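Local coordinates for amino acid adenylation domain-containing protein (Bacillus stratosphericus LAMA 585, PDB 6ULY), which activates a keto acid as its acyl adenylate, probably for incorporation into a depsipeptide by a nonribosomal peptide synthetase, at residues V71-S77 against I126-L132; I133-Q137 against R149-V153; E360-T364 against H469-I473. All coordinates share one frame. Residues are numbered along the deposited sequence.

Contact 1. Residues V71-S77 against I126-L132. With SO4 (sulfate ion), chain D.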
ATOM      1  N   VAL A  71      19.077 -14.842   8.458  1.00 42.05           N
ATOM      2  CA  VAL A  71      19.950 -15.136   7.331  1.00 43.45           C
ATOM      3  C   VAL A  71      19.161 -14.896   6.054  1.00 38.93           C
ATOM      4  O   VAL A  71      18.067 -15.446   5.885  1.00 42.68           O
ATOM      5  CB  VAL A  71      20.480 -16.582   7.373  1.00 44.79           C
ATOM      6  CG1 VAL A  71      21.414 -16.836   6.199  1.00 41.95           C
ATOM      7  CG2 VAL A  71      21.174 -16.848   8.694  1.00 47.22           C
ATOM      8  N   PHE A  72      19.724 -14.095   5.156  1.00 41.02           N
ATOM      9  CA  PHE A  72      19.027 -13.647   3.956  1.00 39.84           C
ATOM     10  C   PHE A  72      19.361 -14.591   2.806  1.00 40.93           C
ATOM     11  O   PHE A  72      20.494 -14.605   2.316  1.00 41.74           O
ATOM     12  CB  PHE A  72      19.426 -12.210   3.632  1.00 39.03           C
ATOM     13  CG  PHE A  72      18.406 -11.461   2.829  1.00 43.90           C
ATOM     14  CD1 PHE A  72      17.468 -10.665   3.460  1.00 38.92           C
ATOM     15  CD2 PHE A  72      18.385 -11.548   1.445  1.00 44.68           C
ATOM     16  CE1 PHE A  72      16.526  -9.968   2.733  1.00 37.34           C
ATOM     17  CE2 PHE A  72      17.440 -10.846   0.710  1.00 47.34           C
ATOM     18  CZ  PHE A  72      16.512 -10.057   1.357  1.00 39.97           C
ATOM     19  N   PHE A  73      18.373 -15.371   2.370  1.00 39.33           N
ATOM     20  CA  PHE A  73      18.585 -16.348   1.311  1.00 39.71           C
ATOM     21  C   PHE A  73      18.439 -15.701  -0.063  1.00 44.12           C
ATOM     22  O   PHE A  73      17.453 -15.008  -0.333  1.00 42.07           O
ATOM     23  CB  PHE A  73      17.596 -17.507   1.441  1.00 39.49           C
ATOM     24  CG  PHE A  73      17.962 -18.514   2.501  1.00 40.97           C
ATOM     25  CD1 PHE A  73      18.800 -18.173   3.551  1.00 39.90           C
ATOM     26  CD2 PHE A  73      17.474 -19.809   2.435  1.00 39.42           C
ATOM     27  CE1 PHE A  73      19.132 -19.098   4.516  1.00 39.84           C
ATOM     28  CE2 PHE A  73      17.804 -20.740   3.396  1.00 37.51           C
ATOM     29  CZ  PHE A  73      18.637 -20.387   4.436  1.00 38.33           C
ATOM     30  N   GLN A  74      19.417 -15.956  -0.938  1.00 47.47           N
ATOM     31  CA  GLN A  74      19.410 -15.484  -2.328  1.00 43.29           C
ATOM     32  C   GLN A  74      19.997 -16.617  -3.168  1.00 50.05           C
ATOM     33  O   GLN A  74      21.199 -16.644  -3.442  1.00 47.90           O
ATOM     34  CB  GLN A  74      20.194 -14.187  -2.482  1.00 46.07           C
ATOM     35  CG  GLN A  74      19.459 -12.960  -1.969  1.00 48.42           C
ATOM     36  CD  GLN A  74      18.306 -12.563  -2.867  1.00 46.41           C
ATOM     37  OE1 GLN A  74      18.465 -11.734  -3.762  1.00 42.49           O
ATOM     38  NE2 GLN A  74      17.140 -13.159  -2.638  1.00 43.70           N
ATOM     39  N   PHE A  75      19.138 -17.549  -3.573  1.00 47.72           N
ATOM     40  CA  PHE A  75      19.568 -18.793  -4.190  1.00 47.79           C
ATOM     41  C   PHE A  75      18.958 -18.962  -5.571  1.00 53.46           C
ATOM     42  O   PHE A  75      17.820 -18.552  -5.819  1.00 45.65           O
ATOM     43  CB  PHE A  75      19.190 -20.003  -3.324  1.00 41.31           C
ATOM     44  CG  PHE A  75      20.015 -20.131  -2.083  1.00 44.91           C
ATOM     45  CD1 PHE A  75      21.310 -20.617  -2.145  1.00 45.20           C
ATOM     46  CD2 PHE A  75      19.502 -19.755  -0.856  1.00 44.55           C
ATOM     47  CE1 PHE A  75      22.076 -20.729  -1.004  1.00 47.17           C
ATOM     48  CE2 PHE A  75      20.264 -19.864   0.291  1.00 47.92           C
ATOM     49  CZ  PHE A  75      21.551 -20.352   0.219  1.00 45.35           C
ATOM     50  N   SER A  76      19.746 -19.560  -6.467  1.00 49.95           N
ATOM     51  CA  SER A  76      19.247 -20.134  -7.705  1.00 53.15           C
ATOM     52  C   SER A  76      19.246 -21.656  -7.683  1.00 46.83           C
ATOM     53  O   SER A  76      18.530 -22.269  -8.480  1.00 50.72           O
ATOM     54  CB  SER A  76      20.093 -19.657  -8.894  1.00 54.77           C
ATOM     55  OG  SER A  76      21.448 -20.045  -8.742  1.00 56.39           O
ATOM     56  N   SER A  77      20.011 -22.271  -6.786  1.00 46.90           N
ATOM     57  CA  SER A  77      20.129 -23.721  -6.710  1.00 50.05           C
ATOM     58  C   SER A  77      19.231 -24.256  -5.602  1.00 42.62           C
ATOM     59  O   SER A  77      19.356 -23.844  -4.445  1.00 40.92           O
ATOM     60  CB  SER A  77      21.577 -24.134  -6.455  1.00 43.94           C
ATOM     61  OG  SER A  77      21.625 -25.441  -5.909  1.00 41.76           O
ATOM     62  N   ILE A 126      23.924 -12.373   3.791  1.00 43.04           N
ATOM     63  CA  ILE A 126      23.241 -12.904   2.621  1.00 38.76           C
ATOM     64  C   ILE A 126      23.925 -14.204   2.223  1.00 47.71           C
ATOM     65  O   ILE A 126      25.149 -14.253   2.055  1.00 45.37           O
ATOM     66  CB  ILE A 126      23.243 -11.893   1.462  1.00 40.64           C
ATOM     67  CG1 ILE A 126      22.569 -10.582   1.898  1.00 41.08           C
ATOM     68  CG2 ILE A 126      22.535 -12.490   0.253  1.00 43.23           C
ATOM     69  CD1 ILE A 126      22.632  -9.473   0.861  1.00 39.44           C
ATOM     70  N   LEU A 127      23.129 -15.259   2.096  1.00 47.51           N
ATOM     71  CA  LEU A 127      23.595 -16.586   1.734  1.00 44.01           C
ATOM     72  C   LEU A 127      23.071 -16.905   0.343  1.00 47.62           C
ATOM     73  O   LEU A 127      21.879 -16.716   0.071  1.00 44.69           O
ATOM     74  CB  LEU A 127      23.098 -17.615   2.749  1.00 46.41           C
ATOM     75  CG  LEU A 127      23.986 -18.802   3.096  1.00 49.94           C
ATOM     76  CD1 LEU A 127      25.359 -18.344   3.546  1.00 52.93           C
ATOM     77  CD2 LEU A 127      23.306 -19.617   4.179  1.00 48.03           C
ATOM     78  N   THR A 128      23.951 -17.387  -0.532  1.00 47.73           N
ATOM     79  CA  THR A 128      23.614 -17.504  -1.943  1.00 51.07           C
ATOM     80  C   THR A 128      24.430 -18.630  -2.570  1.00 53.92           C
ATOM     81  O   THR A 128      25.075 -19.419  -1.872  1.00 55.51           O
ATOM     82  CB  THR A 128      23.853 -16.167  -2.661  1.00 47.95           C
ATOM     83  OG1 THR A 128      23.756 -16.355  -4.078  1.00 52.32           O
ATOM     84  CG2 THR A 128      25.227 -15.611  -2.317  1.00 48.84           C
ATOM     85  N   ASP A 129      24.383 -18.697  -3.898  1.00 58.85           N
ATOM     86  CA  ASP A 129      25.085 -19.677  -4.710  1.00 50.10           C
ATOM     87  C   ASP A 129      26.384 -19.108  -5.264  1.00 53.27           C
ATOM     88  O   ASP A 129      26.585 -17.893  -5.326  1.00 49.74           O
ATOM     89  CB  ASP A 129      24.217 -20.114  -5.889  1.00 50.01           C
ATOM     90  CG  ASP A 129      23.014 -20.881  -5.457  1.00 52.79           C
ATOM     91  OD1 ASP A 129      23.139 -21.657  -4.491  1.00 62.56           O
ATOM     92  OD2 ASP A 129      21.947 -20.710  -6.082  1.00 52.66           O
ATOM     93  N   ASP A 130      27.254 -20.013  -5.715  1.00 57.48           N
ATOM     94  CA  ASP A 130      28.417 -19.575  -6.476  1.00 54.68           C
ATOM     95  C   ASP A 130      27.994 -18.904  -7.777  1.00 52.71           C
ATOM     96  O   ASP A 130      28.638 -17.948  -8.223  1.00 53.63           O
ATOM     97  CB  ASP A 130      29.340 -20.763  -6.757  1.00 55.85           C
ATOM     98  CG  ASP A 130      30.175 -21.162  -5.548  1.00 57.21           C
ATOM     99  OD1 ASP A 130      30.699 -20.264  -4.855  1.00 57.95           O
ATOM    100  OD2 ASP A 130      30.317 -22.376  -5.297  1.00 62.75           O
ATOM    101  N   SER A 131      26.905 -19.377  -8.388  1.00 49.96           N
ATOM    102  CA  SER A 131      26.406 -18.787  -9.624  1.00 54.23           C
ATOM    103  C   SER A 131      25.799 -17.401  -9.425  1.00 57.89           C
ATOM    104  O   SER A 131      25.580 -16.697 -10.417  1.00 64.10           O
ATOM    105  CB  SER A 131      25.367 -19.716 -10.260  1.00 55.36           C
ATOM    106  OG  SER A 131      24.163 -19.722  -9.512  1.00 64.88           O
ATOM    107  N   LEU A 132      25.527 -16.990  -8.182  1.00 55.37           N
ATOM    108  CA  LEU A 132      24.935 -15.688  -7.903  1.00 51.06           C
ATOM    109  C   LEU A 132      25.803 -14.767  -7.061  1.00 52.03           C
ATOM    110  O   LEU A 132      25.520 -13.565  -7.014  1.00 54.71           O
ATOM    111  CB  LEU A 132      23.593 -15.845  -7.172  1.00 53.90           C
ATOM    112  CG  LEU A 132      22.354 -16.229  -7.977  1.00 57.95           C
ATOM    113  CD1 LEU A 132      21.166 -16.359  -7.035  1.00 54.80           C
ATOM    114  CD2 LEU A 132      22.061 -15.209  -9.066  1.00 59.89           C
TER
HETATM  115  S   SO4 D 702      19.970 -27.529  -8.220  1.00 65.43           S
HETATM  116  O1  SO4 D 702      21.116 -26.676  -8.024  1.00 50.45           O
HETATM  117  O2  SO4 D 702      18.794 -26.749  -8.508  1.00 66.76           O
HETATM  118  O3  SO4 D 702      19.745 -28.290  -7.024  1.00 71.46           O
HETATM  119  O4  SO4 D 702      20.196 -28.431  -9.301  1.00 64.23           O
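Two parallel strands lie side by side here, Val71-Gln74 and Ile126-Thr128, their segment axes 4.6 Å apart at closest and twisted by 32°. The backbone bonds are those of a parallel pair: Leu127 gives its N to Phe72 O (2.7 Å) and returns its O to Gln74 N (2.8 Å), while Ile126 CA adds a CA-H...O contact to Phe72 O (3.2 Å). Apolar contacts fill both faces. On one, Phe72 CB meets Ile126 CG1 (3.9 Å), backed by helices 109-120 and 130-137; on the other, Phe73 CE1 approaches Leu127 CD2 (4.2 Å) and Phe73 also touches Cys88 of helix 78-91. The strands are neighbours near one edge of a mixed sheet of the adenylate-forming fold, with helices on both faces, and the connections from strand 70-74 and strand 125-128 leave in opposite directions across the sheet. Phe75 lays its ring face over Thr128 CA in a CH-pi contact (4.1 Å to the ring centroid). Polar bonds then take over: Asp129 OD2 accepts from Ser76 N (2.5 Å), Ser76 OG (2.8 Å) and Ser77 N (2.6 Å), tying the two loops together. Ser77 is the N-cap of helix 78-91, its OG capping Ala80 N and also bonding sulfate O1 (2.5 Å); Asn78 N and His79 N hold the same ion, probably a crystallisation additive.

Contact 2. Residues I133-Q137 against R149-V153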
ATOM      1  N   ILE A 133      26.831 -15.283  -6.387  1.00 52.62           N
ATOM      2  CA  ILE A 133      27.526 -14.469  -5.393  1.00 52.64           C
ATOM      3  C   ILE A 133      28.132 -13.227  -6.030  1.00 51.28           C
ATOM      4  O   ILE A 133      28.179 -12.161  -5.406  1.00 58.52           O
ATOM      5  CB  ILE A 133      28.591 -15.305  -4.657  1.00 51.44           C
ATOM      6  CG1 ILE A 133      29.198 -14.488  -3.513  1.00 56.00           C
ATOM      7  CG2 ILE A 133      29.671 -15.766  -5.623  1.00 57.31           C
ATOM      8  CD1 ILE A 133      30.063 -15.291  -2.570  1.00 63.93           C
ATOM      9  N   GLU A 134      28.598 -13.333  -7.275  1.00 55.71           N
ATOM     10  CA  GLU A 134      29.126 -12.157  -7.961  1.00 51.94           C
ATOM     11  C   GLU A 134      28.040 -11.103  -8.142  1.00 53.14           C
ATOM     12  O   GLU A 134      28.235  -9.927  -7.809  1.00 52.55           O
ATOM     13  CB  GLU A 134      29.719 -12.562  -9.310  1.00 62.21           C
ATOM     14  N   GLU A 135      26.882 -11.511  -8.666  1.00 56.58           N
ATOM     15  CA  GLU A 135      25.762 -10.587  -8.813  1.00 53.66           C
ATOM     16  C   GLU A 135      25.342 -10.012  -7.466  1.00 55.53           C
ATOM     17  O   GLU A 135      25.229  -8.792  -7.305  1.00 60.48           O
ATOM     18  CB  GLU A 135      24.584 -11.303  -9.479  1.00 57.53           C
ATOM     19  CG  GLU A 135      24.873 -11.804 -10.888  1.00 61.70           C
ATOM     20  CD  GLU A 135      23.833 -12.797 -11.384  1.00 80.85           C
ATOM     21  OE1 GLU A 135      24.164 -13.999 -11.492  1.00 75.31           O
ATOM     22  OE2 GLU A 135      22.687 -12.378 -11.656  1.00 76.00           O
ATOM     23  N   VAL A 136      25.101 -10.883  -6.484  1.00 53.61           N
ATOM     24  CA  VAL A 136      24.614 -10.421  -5.186  1.00 51.15           C
ATOM     25  C   VAL A 136      25.596  -9.447  -4.551  1.00 54.04           C
ATOM     26  O   VAL A 136      25.189  -8.517  -3.844  1.00 51.63           O
ATOM     27  CB  VAL A 136      24.341 -11.624  -4.262  1.00 51.19           C
ATOM     28  CG1 VAL A 136      24.062 -11.152  -2.848  1.00 51.48           C
ATOM     29  CG2 VAL A 136      23.177 -12.450  -4.791  1.00 49.34           C
ATOM     30  N   GLN A 137      26.898  -9.642  -4.775  1.00 56.74           N
ATOM     31  CA  GLN A 137      27.883  -8.719  -4.225  1.00 56.16           C
ATOM     32  C   GLN A 137      27.763  -7.328  -4.832  1.00 54.39           C
ATOM     33  O   GLN A 137      28.182  -6.353  -4.202  1.00 54.63           O
ATOM     34  CB  GLN A 137      29.298  -9.265  -4.437  1.00 57.83           C
ATOM     35  CG  GLN A 137      29.696 -10.348  -3.438  1.00 54.53           C
ATOM     36  CD  GLN A 137      31.035 -10.994  -3.758  1.00 63.55           C
ATOM     37  OE1 GLN A 137      31.480 -10.999  -4.907  1.00 62.50           O
ATOM     38  NE2 GLN A 137      31.683 -11.548  -2.737  1.00 60.80           N
ATOM     39  N   ARG A 149      27.311  -8.259   3.485  1.00 63.38           N
ATOM     40  CA  ARG A 149      28.109  -9.454   3.729  1.00 59.07           C
ATOM     41  C   ARG A 149      27.474 -10.612   2.977  1.00 52.28           C
ATOM     42  O   ARG A 149      26.280 -10.880   3.142  1.00 52.83           O
ATOM     43  CB  ARG A 149      28.196  -9.776   5.225  1.00 60.48           C
ATOM     44  CG  ARG A 149      29.088  -8.834   6.014  1.00 68.99           C
ATOM     45  CD  ARG A 149      28.919  -9.051   7.511  1.00 89.71           C
ATOM     46  NE  ARG A 149      29.748  -8.145   8.304  1.00110.21           N
ATOM     47  CZ  ARG A 149      29.677  -8.025   9.626  1.00112.68           C
ATOM     48  NH1 ARG A 149      28.808  -8.750  10.320  1.00105.42           N
ATOM     49  NH2 ARG A 149      30.473  -7.174  10.259  1.00101.92           N
ATOM     50  N   VAL A 150      28.271 -11.290   2.152  1.00 50.13           N
ATOM     51  CA  VAL A 150      27.788 -12.377   1.311  1.00 49.44           C
ATOM     52  C   VAL A 150      28.683 -13.594   1.506  1.00 52.34           C
ATOM     53  O   VAL A 150      29.870 -13.474   1.825  1.00 53.15           O
ATOM     54  CB  VAL A 150      27.749 -11.970  -0.179  1.00 49.84           C
ATOM     55  CG1 VAL A 150      26.898 -12.949  -0.978  1.00 48.27           C
ATOM     56  CG2 VAL A 150      27.232 -10.544  -0.330  1.00 54.09           C
ATOM     57  N   ALA A 151      28.100 -14.776   1.311  1.00 52.55           N
ATOM     58  CA  ALA A 151      28.838 -16.023   1.429  1.00 50.57           C
ATOM     59  C   ALA A 151      28.104 -17.093   0.637  1.00 50.74           C
ATOM     60  O   ALA A 151      26.875 -17.175   0.690  1.00 50.91           O
ATOM     61  CB  ALA A 151      28.994 -16.447   2.893  1.00 57.27           C
ATOM     62  N   ALA A 152      28.863 -17.898  -0.101  1.00 49.01           N
ATOM     63  CA  ALA A 152      28.295 -18.972  -0.899  1.00 50.50           C
ATOM     64  C   ALA A 152      28.197 -20.249  -0.073  1.00 47.71           C
ATOM     65  O   ALA A 152      28.973 -20.472   0.859  1.00 48.61           O
ATOM     66  CB  ALA A 152      29.138 -19.225  -2.149  1.00 49.12           C
ATOM     67  N   VAL A 153      27.233 -21.092  -0.442  1.00 42.68           N
ATOM     68  CA  VAL A 153      26.968 -22.320   0.301  1.00 46.89           C
ATOM     69  C   VAL A 153      27.877 -23.460  -0.152  1.00 50.49           C
ATOM     70  O   VAL A 153      28.394 -24.208   0.681  1.00 50.44           O
ATOM     71  CB  VAL A 153      25.481 -22.691   0.158  1.00 47.31           C
ATOM     72  CG1 VAL A 153      25.249 -24.145   0.531  1.00 52.10           C
ATOM     73  CG2 VAL A 153      24.624 -21.776   1.019  1.00 50.38           C
TER
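Arg149 leads into the short edge strand through its backbone, which pairs with Ile126 of the neighbouring strand. Val150 does most of the work: its CA-to-CB bond points toward helix 133-137, and its CG1 lies 3.8 Å from both Ile133 CG1 and Val136 CG1, fitting between side chains one helical turn apart. Val150 CG2 also meets the aliphatic part of Gln137, at CG (4.0 Å). The helix segment runs almost exactly antiparallel to strand 150-152 (174°), with 8.9 Å between the axes, the geometry of a beta-alpha-beta crossover: strand 125-128 leads into helix 130-137, which packs on the sheet, and the chain returns through a connection containing helix 139-142 to strand 150-152, parallel to and beside the first strand. Ala151 turns its methyl away from the helix, toward Leu63, and its backbone bonds to Ile126 and Thr128. With Ala152 the chain faces the helix again; Ile133 CD1 reaches its N (3.8 Å) and its CB (4.1 Å), and the small methyl leaves room for this long isoleucine. Val153 is out of reach of Ile133-Gln137 and packs instead with Leu127, Phe75 and helix 78-91 on the other face of the sheet.

Contact 3. Residues E360-T364 against H469-I473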
ATOM      1  N   GLU A 360     -25.536 -14.225 -11.787  1.00 83.14           N
ATOM      2  CA  GLU A 360     -24.780 -12.997 -11.559  1.00 89.95           C
ATOM      3  C   GLU A 360     -25.576 -11.994 -10.734  1.00 88.70           C
ATOM      4  O   GLU A 360     -24.991 -11.175 -10.017  1.00 88.16           O
ATOM      5  CB  GLU A 360     -24.371 -12.370 -12.895  1.00105.52           C
ATOM      6  CG  GLU A 360     -23.116 -12.973 -13.507  1.00109.36           C
ATOM      7  CD  GLU A 360     -22.696 -12.287 -14.795  1.00125.36           C
ATOM      8  OE1 GLU A 360     -21.480 -12.252 -15.082  1.00112.87           O
ATOM      9  OE2 GLU A 360     -23.579 -11.779 -15.520  1.00144.62           O
ATOM     10  N   THR A 361     -26.907 -12.045 -10.818  1.00 83.57           N
ATOM     11  CA  THR A 361     -27.732 -11.092 -10.084  1.00 86.76           C
ATOM     12  C   THR A 361     -27.637 -11.301  -8.579  1.00 83.35           C
ATOM     13  O   THR A 361     -27.786 -10.342  -7.812  1.00 83.54           O
ATOM     14  CB  THR A 361     -29.186 -11.212 -10.537  1.00 86.49           C
ATOM     15  OG1 THR A 361     -29.291 -10.839 -11.918  1.00 87.10           O
ATOM     16  CG2 THR A 361     -30.091 -10.321  -9.693  1.00 85.89           C
ATOM     17  N   SER A 362     -27.386 -12.533  -8.139  1.00 75.83           N
ATOM     18  CA  SER A 362     -27.440 -12.887  -6.729  1.00 73.70           C
ATOM     19  C   SER A 362     -26.093 -12.775  -6.027  1.00 68.44           C
ATOM     20  O   SER A 362     -25.987 -13.154  -4.857  1.00 68.63           O
ATOM     21  CB  SER A 362     -27.982 -14.310  -6.574  1.00 71.88           C
ATOM     22  OG  SER A 362     -27.127 -15.252  -7.199  1.00 73.24           O
ATOM     23  N   LEU A 363     -25.066 -12.257  -6.703  1.00 68.47           N
ATOM     24  CA  LEU A 363     -23.742 -12.203  -6.093  1.00 68.95           C
ATOM     25  C   LEU A 363     -23.728 -11.349  -4.830  1.00 73.38           C
ATOM     26  O   LEU A 363     -22.951 -11.621  -3.907  1.00 67.32           O
ATOM     27  CB  LEU A 363     -22.726 -11.678  -7.105  1.00 74.50           C
ATOM     28  CG  LEU A 363     -22.371 -12.658  -8.228  1.00 79.72           C
ATOM     29  CD1 LEU A 363     -21.449 -12.009  -9.245  1.00106.64           C
ATOM     30  CD2 LEU A 363     -21.737 -13.913  -7.655  1.00 65.31           C
ATOM     31  N   THR A 364     -24.572 -10.321  -4.766  1.00 68.57           N
ATOM     32  CA  THR A 364     -24.615  -9.422  -3.621  1.00 82.48           C
ATOM     33  C   THR A 364     -25.589  -9.876  -2.540  1.00 75.08           C
ATOM     34  O   THR A 364     -25.728  -9.186  -1.526  1.00 76.50           O
ATOM     35  CB  THR A 364     -24.994  -8.007  -4.074  1.00 84.91           C
ATOM     36  OG1 THR A 364     -26.245  -8.050  -4.772  1.00 80.24           O
ATOM     37  CG2 THR A 364     -23.927  -7.435  -4.991  1.00 82.57           C
ATOM     38  N   HIS A 469     -19.896  -3.299  -8.934  1.00112.22           N
ATOM     39  CA  HIS A 469     -19.801  -4.759  -9.217  1.00120.15           C
ATOM     40  C   HIS A 469     -19.549  -4.974 -10.706  1.00118.19           C
ATOM     41  O   HIS A 469     -20.354  -4.498 -11.528  1.00117.97           O
ATOM     42  CB  HIS A 469     -21.060  -5.505  -8.768  1.00118.23           C
ATOM     43  CG  HIS A 469     -21.483  -5.120  -7.398  1.00108.29           C
ATOM     44  ND1 HIS A 469     -20.666  -5.315  -6.301  1.00106.91           N
ATOM     45  CD2 HIS A 469     -22.597  -4.509  -6.946  1.00104.88           C
ATOM     46  CE1 HIS A 469     -21.268  -4.859  -5.222  1.00106.55           C
ATOM     47  NE2 HIS A 469     -22.455  -4.358  -5.591  1.00107.37           N
ATOM     48  N   ASN A 470     -18.481  -5.702 -11.020  1.00125.33           N
ATOM     49  CA  ASN A 470     -17.945  -5.843 -12.398  1.00133.41           C
ATOM     50  C   ASN A 470     -18.904  -6.650 -13.280  1.00123.47           C
ATOM     51  O   ASN A 470     -18.861  -6.454 -14.494  1.00127.57           O
ATOM     52  CB  ASN A 470     -16.532  -6.440 -12.415  1.00130.54           C
ATOM     53  CG  ASN A 470     -16.336  -7.616 -11.490  1.00120.63           C
ATOM     54  OD1 ASN A 470     -16.408  -7.458 -10.273  1.00123.33           O
ATOM     55  ND2 ASN A 470     -16.067  -8.779 -12.061  1.00115.12           N
ATOM     56  N   TYR A 471     -19.740  -7.519 -12.712  0.78121.80           N
ATOM     57  CA  TYR A 471     -20.746  -8.301 -13.487  0.78120.94           C
ATOM     58  C   TYR A 471     -21.825  -7.353 -14.028  0.78123.06           C
ATOM     59  O   TYR A 471     -22.340  -7.583 -15.136  0.78120.33           O
ATOM     60  CB  TYR A 471     -21.382  -9.411 -12.645  0.78119.06           C
ATOM     61  CG  TYR A 471     -22.412  -8.954 -11.640  0.78111.91           C
ATOM     62  CD1 TYR A 471     -23.751  -8.823 -11.986  0.78109.09           C
ATOM     63  CD2 TYR A 471     -22.049  -8.654 -10.335  0.78113.62           C
ATOM     64  CE1 TYR A 471     -24.697  -8.401 -11.065  0.78107.93           C
ATOM     65  CE2 TYR A 471     -22.985  -8.237  -9.400  0.78108.33           C
ATOM     66  CZ  TYR A 471     -24.314  -8.109  -9.767  0.78106.00           C
ATOM     67  OH  TYR A 471     -25.240  -7.698  -8.853  0.78103.16           O
ATOM     68  N   GLU A 472     -22.186  -6.340 -13.241  1.00126.82           N
ATOM     69  CA  GLU A 472     -23.263  -5.373 -13.570  1.00128.12           C
ATOM     70  C   GLU A 472     -22.760  -4.404 -14.644  1.00131.47           C
ATOM     71  O   GLU A 472     -23.530  -4.106 -15.580  1.00128.15           O
ATOM     72  CB  GLU A 472     -23.664  -4.655 -12.282  1.00122.82           C
ATOM     73  CG  GLU A 472     -25.041  -4.026 -12.314  1.00122.59           C
ATOM     74  CD  GLU A 472     -25.451  -3.483 -10.957  1.00116.33           C
ATOM     75  OE1 GLU A 472     -24.830  -3.890  -9.946  1.00115.73           O
ATOM     76  OE2 GLU A 472     -26.376  -2.652 -10.911  1.00113.61           O
ATOM     77  N   ILE A 473     -21.516  -3.936 -14.508  1.00131.81           N
ATOM     78  CA  ILE A 473     -20.869  -3.017 -15.491  1.00127.56           C
ATOM     79  C   ILE A 473     -20.806  -3.716 -16.847  1.00121.27           C
ATOM     80  O   ILE A 473     -21.181  -3.096 -17.849  1.00114.85           O
ATOM     81  CB  ILE A 473     -19.466  -2.581 -15.014  1.00120.64           C
ATOM     82  CG1 ILE A 473     -19.549  -1.780 -13.709  1.00118.58           C
ATOM     83  CG2 ILE A 473     -18.739  -1.802 -16.112  1.00119.06           C
ATOM     84  CD1 ILE A 473     -18.211  -1.475 -13.069  1.00119.61           C
TER
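Glu360-Thr364 is a turning loop after strand 355-359, bent enough that Leu363 N makes a weak hydrogen bond of 3.5 Å back to Glu360 O. Facing it is the first turn of helix 470-477, opened by His469, whose O accepts from Ile473 N (3.2 Å). The two backbones stay well apart: Glu360 CA and Tyr471 CA are 6.5 Å from each other, and Thr364 CA and His469 CA 8.7 Å. Side chains bridge the gap, chiefly that of Tyr471, which takes a p chi1 (76°) and extends its ring to the loop. Glu360 O sits over one ring face, 3.0 Å from Tyr471 CE1, and Glu360 CB is 3.7 Å from Tyr471 CD1. Leu363 CD1 packs at 3.6 Å from Tyr471 CD2; both Glu360 and Leu363 also rest on Val378 of strand 377-381. At the other end, the methyl CG2 of Thr364 lies over the imidazole face of His469, a CH-pi contact with 3.7 Å from CG2 to the ring centroid. Behind Tyr471, Ile473 points into the small C-terminal subdomain, against strands 483-491 and 502-509 and helix 514-532, so the contact joins the large N-terminal part of an adenylation domain to its C-terminal part. In this family the smaller part rotates between the adenylate-forming and thioester-forming states. The two segments bury only 278 Å² between them, by ring and apolar contacts plus a carbonyl oxygen over the Tyr471 ring, with no hydrogen bond between the segments, which is consistent with a junction that can come apart at little cost.

Contacts 1 and 2 are neighbours, their centres 7 Å apart. They share helix 130-137, and strand 125-128 lies between strands 70-74 and 150-152; the probable hydrogen bonds Ile126 N to Arg149 O (2.9 Å) and Thr128 O to Val153 N (3.1 Å) join them. Contact 3 lies across the chain's centre, its own centre 47 Å from that of contact 1 and 51 Å from that of contact 2, nearest atoms about 35 and 39 Å away. The keto acyl adenylate is bound by residues between 223 and 453, so neither contact 1 nor contact 2 lines it; they build the large N-terminal part, whereas contact 3 joins it to the C-terminal part, which in relatives rotates between states.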